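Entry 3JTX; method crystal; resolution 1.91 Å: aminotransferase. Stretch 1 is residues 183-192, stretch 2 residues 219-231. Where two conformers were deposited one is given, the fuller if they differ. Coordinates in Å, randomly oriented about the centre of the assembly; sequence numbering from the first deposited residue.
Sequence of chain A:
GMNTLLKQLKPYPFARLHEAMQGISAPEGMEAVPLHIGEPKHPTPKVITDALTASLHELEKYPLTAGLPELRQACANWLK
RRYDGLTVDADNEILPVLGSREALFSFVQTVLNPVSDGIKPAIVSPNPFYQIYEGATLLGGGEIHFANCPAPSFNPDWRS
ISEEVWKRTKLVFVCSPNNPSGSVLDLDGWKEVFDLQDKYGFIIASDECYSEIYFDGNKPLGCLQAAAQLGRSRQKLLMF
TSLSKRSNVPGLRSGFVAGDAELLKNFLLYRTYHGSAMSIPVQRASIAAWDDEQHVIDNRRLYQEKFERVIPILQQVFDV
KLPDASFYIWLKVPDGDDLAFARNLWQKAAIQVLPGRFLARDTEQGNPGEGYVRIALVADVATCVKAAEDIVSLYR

Stretch 1 (183-192) SVLDLDGWKE
Stretch 2 (219-231) KPLGCLQAAAQLG

Two helical segments, 187-192, which runs on beyond Glu192, and 223-229, each entered from an extended loop, cross almost at right angles (83° between their N-to-C directions), their axes 10.1 Å apart at closest approach. The register runs Val184 against Pro220, Leu187 against Ala226 (CA to CA 6.4 Å) and Lys191 against Leu230. No direct hydrogen bond joins the stretches; apolar packing and one water do the work, burying 522 Å² counted over both sides.

Trp190 covers the most. Its chi1 of -84° (m) and chi2 of 114° lay the indole against the second helix, where Cys223 and Ala226, one turn apart, share one ring face. Ala226 CB stands 3.9 Å from the centroid of the Trp190 five-membered ring, and Cys223 CA 4.1 Å from that of the Trp190 six-membered ring. Alanine's methyl lies over the indole, Ala226 CB reaching 3.6 Å from Trp190 CG, while Cys223 (chi1 t) adds its SG obliquely, 4.2 Å from the Trp190 six-membered centroid. The indole N-H is satisfied by a water that accepts from Trp190 NE1 (3.0 Å) and donates to Leu185 O and Leu221 O (2.7 Å each), tying both loops together.

Leu187, in the m,t rotamer, starts sideways, but its end turns in: CD2 lies 3.8 Å from Leu221 CD2, 4.2 Å from Leu230 CG and 3.6 Å from Gln229 OE1. Leu221 (t,p; phi/psi -59/138) points toward stretch 1, its CD2 3.6 Å from Leu187 N and 3.9 Å from Trp190 CD1, so one methyl of the branched side chain meets backbone, aliphatic and aromatic neighbours. Three residues before Leu187, Val184 (chi1 t) sets CG2 3.8 Å from Pro220 CB.

Asp186 (chi1 p) points away and caps the first helix, OD1 accepting from Gly189 N at 2.9 Å; its short carboxylate suits that task.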

# COMPACT_ATOMS: atom_id res chain seq x y z
N SER A 183 13.58 -25.16 1.94
CA SER A 183 13.85 -25.82 0.68
C SER A 183 13.96 -24.82 -0.45
O SER A 183 13.14 -23.89 -0.56
CB SER A 183 12.74 -26.82 0.34
OG SER A 183 13.00 -27.41 -0.94
N VAL A 184 14.95 -25.03 -1.31
CA VAL A 184 15.10 -24.23 -2.53
C VAL A 184 14.67 -25.10 -3.72
O VAL A 184 15.26 -26.16 -3.97
CB VAL A 184 16.55 -23.73 -2.68
CG1 VAL A 184 16.79 -23.07 -4.04
CG2 VAL A 184 16.89 -22.74 -1.53
N LEU A 185 13.64 -24.66 -4.43
CA LEU A 185 13.16 -25.41 -5.59
C LEU A 185 14.32 -25.50 -6.60
O LEU A 185 14.97 -24.50 -6.91
CB LEU A 185 11.94 -24.75 -6.22
CG LEU A 185 11.17 -25.59 -7.23
CD1 LEU A 185 10.60 -26.86 -6.57
CD2 LEU A 185 10.09 -24.79 -7.92
N ASP A 186 14.58 -26.70 -7.10
CA ASP A 186 15.76 -26.89 -7.93
C ASP A 186 15.41 -26.92 -9.42
O ASP A 186 14.28 -26.65 -9.79
CB ASP A 186 16.52 -28.13 -7.46
CG ASP A 186 15.71 -29.41 -7.56
OD1 ASP A 186 14.58 -29.42 -8.10
OD2 ASP A 186 16.23 -30.43 -7.05
N LEU A 187 16.38 -27.21 -10.28
CA LEU A 187 16.08 -27.21 -11.71
C LEU A 187 15.00 -28.23 -12.10
O LEU A 187 14.16 -27.93 -12.95
CB LEU A 187 17.34 -27.42 -12.54
CG LEU A 187 18.25 -26.20 -12.69
CD1 LEU A 187 19.56 -26.64 -13.34
CD2 LEU A 187 17.58 -25.03 -13.50
N ASP A 188 15.00 -29.41 -11.49
CA ASP A 188 13.97 -30.42 -11.81
C ASP A 188 12.59 -29.93 -11.39
O ASP A 188 11.62 -30.09 -12.13
CB ASP A 188 14.28 -31.75 -11.13
CG ASP A 188 15.60 -32.29 -11.54
OD1 ASP A 188 15.68 -32.89 -12.64
OD2 ASP A 188 16.56 -32.08 -10.76
N GLY A 189 12.54 -29.31 -10.22
CA GLY A 189 11.28 -28.78 -9.68
C GLY A 189 10.77 -27.63 -10.53
O GLY A 189 9.59 -27.57 -10.85
N TRP A 190 11.66 -26.72 -10.92
CA TRP A 190 11.28 -25.64 -11.83
C TRP A 190 10.81 -26.17 -13.19
O TRP A 190 9.80 -25.70 -13.73
CB TRP A 190 12.41 -24.61 -11.99
CG TRP A 190 12.39 -23.61 -10.90
CD1 TRP A 190 13.33 -23.43 -9.93
CD2 TRP A 190 11.34 -22.69 -10.62
NE1 TRP A 190 12.95 -22.41 -9.09
CE2 TRP A 190 11.73 -21.95 -9.49
CE3 TRP A 190 10.11 -22.41 -11.23
CZ2 TRP A 190 10.92 -20.95 -8.95
CZ3 TRP A 190 9.33 -21.40 -10.70
CH2 TRP A 190 9.73 -20.70 -9.57
N LYS A 191 11.54 -27.12 -13.76
CA LYS A 191 11.11 -27.72 -15.01
C LYS A 191 9.70 -28.30 -14.90
O LYS A 191 8.89 -28.14 -15.81
CB LYS A 191 12.09 -28.82 -15.47
CG LYS A 191 11.56 -29.54 -16.71
CD LYS A 191 12.53 -30.51 -17.33
CE LYS A 191 11.85 -31.30 -18.47
NZ LYS A 191 11.47 -30.38 -19.60
N GLU A 192 9.40 -28.98 -13.81
CA GLU A 192 8.07 -29.55 -13.62
C GLU A 192 6.96 -28.49 -13.64
O GLU A 192 5.96 -28.66 -14.34
CB GLU A 192 8.00 -30.35 -12.32
CG GLU A 192 6.73 -31.17 -12.19
CD GLU A 192 6.74 -32.15 -11.02
OE1 GLU A 192 7.61 -32.04 -10.12
OE2 GLU A 192 5.83 -33.01 -10.99
N LYS A 219 24.45 -20.39 -3.31
CA LYS A 219 23.42 -19.39 -3.58
C LYS A 219 22.15 -20.05 -4.13
O LYS A 219 22.23 -20.84 -5.06
CB LYS A 219 23.93 -18.35 -4.59
CG LYS A 219 25.24 -17.70 -4.20
CD LYS A 219 25.51 -16.39 -4.90
CE LYS A 219 25.57 -16.52 -6.40
NZ LYS A 219 26.31 -15.37 -7.02
N PRO A 220 20.97 -19.74 -3.54
CA PRO A 220 19.75 -20.34 -4.08
C PRO A 220 19.44 -19.92 -5.51
O PRO A 220 19.53 -18.74 -5.86
CB PRO A 220 18.65 -19.81 -3.15
CG PRO A 220 19.35 -19.47 -1.87
CD PRO A 220 20.77 -19.14 -2.21
N LEU A 221 19.08 -20.91 -6.32
CA LEU A 221 18.51 -20.70 -7.63
C LEU A 221 17.22 -19.88 -7.51
O LEU A 221 16.41 -20.10 -6.60
CB LEU A 221 18.22 -22.07 -8.26
CG LEU A 221 17.55 -22.19 -9.64
CD1 LEU A 221 18.42 -21.59 -10.77
CD2 LEU A 221 17.23 -23.68 -9.93
N GLY A 222 17.06 -18.92 -8.42
CA GLY A 222 15.84 -18.12 -8.49
C GLY A 222 15.03 -18.48 -9.74
O GLY A 222 15.53 -19.12 -10.67
N CYS A 223 13.76 -18.10 -9.72
CA CYS A 223 12.82 -18.40 -10.81
C CYS A 223 13.33 -17.90 -12.16
O CYS A 223 13.36 -18.63 -13.15
CB CYS A 223 11.45 -17.79 -10.50
SG CYS A 223 10.21 -17.93 -11.82
N LEU A 224 13.74 -16.63 -12.21
CA LEU A 224 14.17 -16.04 -13.50
C LEU A 224 15.46 -16.69 -14.02
O LEU A 224 15.60 -16.94 -15.20
CB LEU A 224 14.32 -14.51 -13.40
CG LEU A 224 13.05 -13.72 -13.04
CD1 LEU A 224 13.27 -12.20 -13.19
CD2 LEU A 224 11.85 -14.18 -13.89
N GLN A 225 16.36 -17.03 -13.10
CA GLN A 225 17.58 -17.75 -13.45
C GLN A 225 17.28 -19.17 -13.94
O GLN A 225 17.91 -19.66 -14.86
CB GLN A 225 18.51 -17.80 -12.23
CG GLN A 225 19.79 -18.60 -12.44
CD GLN A 225 20.72 -18.52 -11.24
OE1 GLN A 225 20.28 -18.61 -10.10
NE2 GLN A 225 22.02 -18.33 -11.50
N ALA A 226 16.31 -19.84 -13.32
CA ALA A 226 15.90 -21.19 -13.73
C ALA A 226 15.34 -21.17 -15.17
O ALA A 226 15.69 -22.04 -15.99
CB ALA A 226 14.87 -21.76 -12.78
N ALA A 227 14.52 -20.17 -15.48
CA ALA A 227 13.99 -19.99 -16.83
C ALA A 227 15.12 -19.83 -17.83
O ALA A 227 15.15 -20.52 -18.86
CB ALA A 227 13.07 -18.78 -16.89
N ALA A 228 16.04 -18.92 -17.53
CA ALA A 228 17.23 -18.70 -18.38
C ALA A 228 18.00 -20.01 -18.60
O ALA A 228 18.31 -20.36 -19.74
CB ALA A 228 18.14 -17.63 -17.75
N GLN A 229 18.29 -20.72 -17.52
CA GLN A 229 19.05 -21.96 -17.59
C GLN A 229 18.36 -23.05 -18.40
O GLN A 229 19.03 -23.87 -19.03
CB GLN A 229 19.45 -22.45 -16.20
CG GLN A 229 20.58 -21.58 -15.56
CD GLN A 229 20.96 -22.01 -14.13
OE1 GLN A 229 20.64 -23.11 -13.69
NE2 GLN A 229 21.65 -21.13 -13.42
N LEU A 230 17.03 -23.05 -18.40
CA LEU A 230 16.24 -24.02 -19.14
C LEU A 230 15.80 -23.49 -20.52
O LEU A 230 15.04 -24.15 -21.21
CB LEU A 230 15.03 -24.42 -18.30
CG LEU A 230 15.33 -25.21 -17.02
CD1 LEU A 230 14.06 -25.33 -16.16
CD2 LEU A 230 15.91 -26.57 -17.33
N GLY A 231 16.26 -22.31 -20.93
CA GLY A 231 16.01 -21.81 -22.29
C GLY A 231 14.61 -21.25 -22.49
O GLY A 231 14.11 -21.22 -23.61
O HOH W 1 14.34 -21.89 -6.53